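Side-chain contact in mitochondrial association factor 1 (Toxoplasma gondii, PDB 6BXS), which belongs to a macro-domain-related parasite family linked to the direct manipulation of host mitochondria, its own biochemical activity being uncertain: residues I22-S27 with G32-Y37. Numbering follows the deposited sequence.
Sequences IFFGPS and GFTPLY. With SO4 (sulfate ion), chain E.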
# COMPACT_ATOMS: atom_id res chain seq x y z
N ILE A 22 9.32 -8.97 -7.71
CA ILE A 22 10.59 -8.43 -7.23
C ILE A 22 10.63 -8.42 -5.71
O ILE A 22 9.69 -7.96 -5.06
CB ILE A 22 10.83 -7.00 -7.76
CG1 ILE A 22 11.13 -7.04 -9.25
CG2 ILE A 22 11.98 -6.33 -7.02
CD1 ILE A 22 10.93 -5.71 -9.95
N PHE A 23 11.73 -8.92 -5.16
CA PHE A 23 11.99 -8.84 -3.72
C PHE A 23 13.30 -8.12 -3.48
O PHE A 23 14.37 -8.72 -3.59
CB PHE A 23 12.03 -10.24 -3.10
CG PHE A 23 10.77 -11.03 -3.30
CD1 PHE A 23 10.61 -11.80 -4.43
CD2 PHE A 23 9.76 -11.00 -2.36
CE1 PHE A 23 9.45 -12.53 -4.63
CE2 PHE A 23 8.60 -11.73 -2.55
CZ PHE A 23 8.45 -12.50 -3.68
N PHE A 24 13.22 -6.83 -3.17
CA PHE A 24 14.41 -6.02 -2.97
C PHE A 24 15.24 -6.56 -1.82
O PHE A 24 14.70 -6.96 -0.78
CB PHE A 24 14.04 -4.56 -2.71
CG PHE A 24 13.57 -3.83 -3.93
CD1 PHE A 24 14.47 -3.40 -4.89
CD2 PHE A 24 12.23 -3.55 -4.11
CE1 PHE A 24 14.04 -2.72 -6.01
CE2 PHE A 24 11.79 -2.87 -5.23
CZ PHE A 24 12.70 -2.45 -6.18
N GLY A 25 16.55 -6.59 -2.01
CA GLY A 25 17.47 -7.02 -0.97
C GLY A 25 17.79 -5.84 -0.07
O GLY A 25 17.22 -4.76 -0.25
N PRO A 26 18.70 -6.04 0.89
CA PRO A 26 19.00 -4.97 1.86
C PRO A 26 19.66 -3.77 1.20
O PRO A 26 20.58 -3.95 0.40
CB PRO A 26 19.96 -5.64 2.85
CG PRO A 26 20.10 -7.07 2.44
CD PRO A 26 19.61 -7.19 1.03
N SER A 27 19.20 -2.57 1.52
CA SER A 27 19.85 -1.35 1.06
C SER A 27 20.88 -0.89 2.09
O SER A 27 21.12 -1.57 3.08
CB SER A 27 18.82 -0.25 0.81
OG SER A 27 18.16 0.09 2.02
N GLY A 32 18.05 -2.20 6.23
CA GLY A 32 18.00 -2.41 4.79
C GLY A 32 16.74 -1.87 4.15
O GLY A 32 16.27 -2.41 3.14
N PHE A 33 16.19 -0.80 4.72
CA PHE A 33 14.94 -0.21 4.26
C PHE A 33 14.99 0.19 2.79
O PHE A 33 15.89 0.92 2.36
CB PHE A 33 14.58 1.00 5.13
CG PHE A 33 13.26 1.63 4.77
CD1 PHE A 33 12.08 1.14 5.30
CD2 PHE A 33 13.20 2.73 3.92
CE1 PHE A 33 10.86 1.72 4.98
CE2 PHE A 33 11.99 3.31 3.60
CZ PHE A 33 10.82 2.80 4.13
N THR A 34 14.02 -0.28 2.02
CA THR A 34 13.94 0.03 0.59
C THR A 34 13.45 1.47 0.38
O THR A 34 12.52 1.91 1.06
CB THR A 34 12.99 -0.94 -0.13
OG1 THR A 34 13.37 -2.29 0.19
CG2 THR A 34 13.02 -0.73 -1.64
N PRO A 35 14.06 2.20 -0.57
CA PRO A 35 13.56 3.55 -0.85
C PRO A 35 12.12 3.52 -1.35
O PRO A 35 11.74 2.61 -2.09
CB PRO A 35 14.51 4.08 -1.93
CG PRO A 35 15.73 3.24 -1.81
CD PRO A 35 15.25 1.89 -1.38
N LEU A 36 11.32 4.50 -0.93
CA LEU A 36 9.93 4.60 -1.35
C LEU A 36 9.83 4.75 -2.86
O LEU A 36 9.02 4.09 -3.51
CB LEU A 36 9.24 5.77 -0.65
CG LEU A 36 8.82 5.57 0.81
CD1 LEU A 36 9.95 5.04 1.66
CD2 LEU A 36 8.31 6.89 1.38
N TYR A 37 10.67 5.62 -3.41
CA TYR A 37 10.67 5.89 -4.85
C TYR A 37 12.09 6.07 -5.36
O TYR A 37 12.95 6.60 -4.66
CB TYR A 37 9.85 7.14 -5.16
CG TYR A 37 8.37 6.99 -4.87
CD1 TYR A 37 7.86 7.26 -3.61
CD2 TYR A 37 7.49 6.57 -5.86
CE1 TYR A 37 6.51 7.12 -3.34
CE2 TYR A 37 6.14 6.43 -5.60
CZ TYR A 37 5.65 6.71 -4.34
OH TYR A 37 4.31 6.57 -4.08
S SO4 E . 12.88 7.95 -0.59
O1 SO4 E . 12.35 9.23 -0.12
O2 SO4 E . 12.58 6.91 0.38
O3 SO4 E . 14.33 8.05 -0.76
O4 SO4 E . 12.27 7.62 -1.88
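Ser27 meets the backbone of Gly32 and Phe33 where the chain doubles back after strand 19-24. Its amide N donates a weak but nearly straight hydrogen bond to Gly32 O (3.4 Å, 171°). The hydroxyl OG donates to Phe33 O, although the modelled separation of 2.4 Å is too short to be taken literally. The rotamer turns OG toward this carbonyl, but its exact position is doubtful. Gly32, at positive phi, passes close beside Pro26, with CA atoms 4.0 Å apart.

Farther along 32-37, the successive amides of Leu36 and Tyr37 each hydrogen-bond a sulfate oxygen: Leu36 N to O2 and Tyr37 N to O4, both at 3.0 Å. The side chains of Arg29, Thr69 and His159 also hydrogen-bond this ion, probably acquired from the crystallisation liquor.

On the strand side of the turn, Phe24 and Thr34 cross at about a right angle. The methyl CG2 of Thr34 lies over one face of the Phe24 ring in a CH-pi contact, 4.2 Å from the centroid and 27° off the normal. Ile22 CG2 sits over the centre of the opposite face, so the ring is held between two aliphatic groups. In Thr34 a chi1 of -52° puts OG1 beside the backbone N, where it accepts a hydrogen bond from Tyr258 N while also touching Phe24 CB, and brings CG2 over the ring.

The contact thus closes a loop onto the end of strand 19-24, next to the outermost strand 8-13 in the mixed sheet of the macro-domain fold, with strand 253-256 on its other side. Phe24 touches both neighbours, and beyond Thr34 the loop passes to helix 61-76, where Leu36 and Tyr37 pack on Phe66.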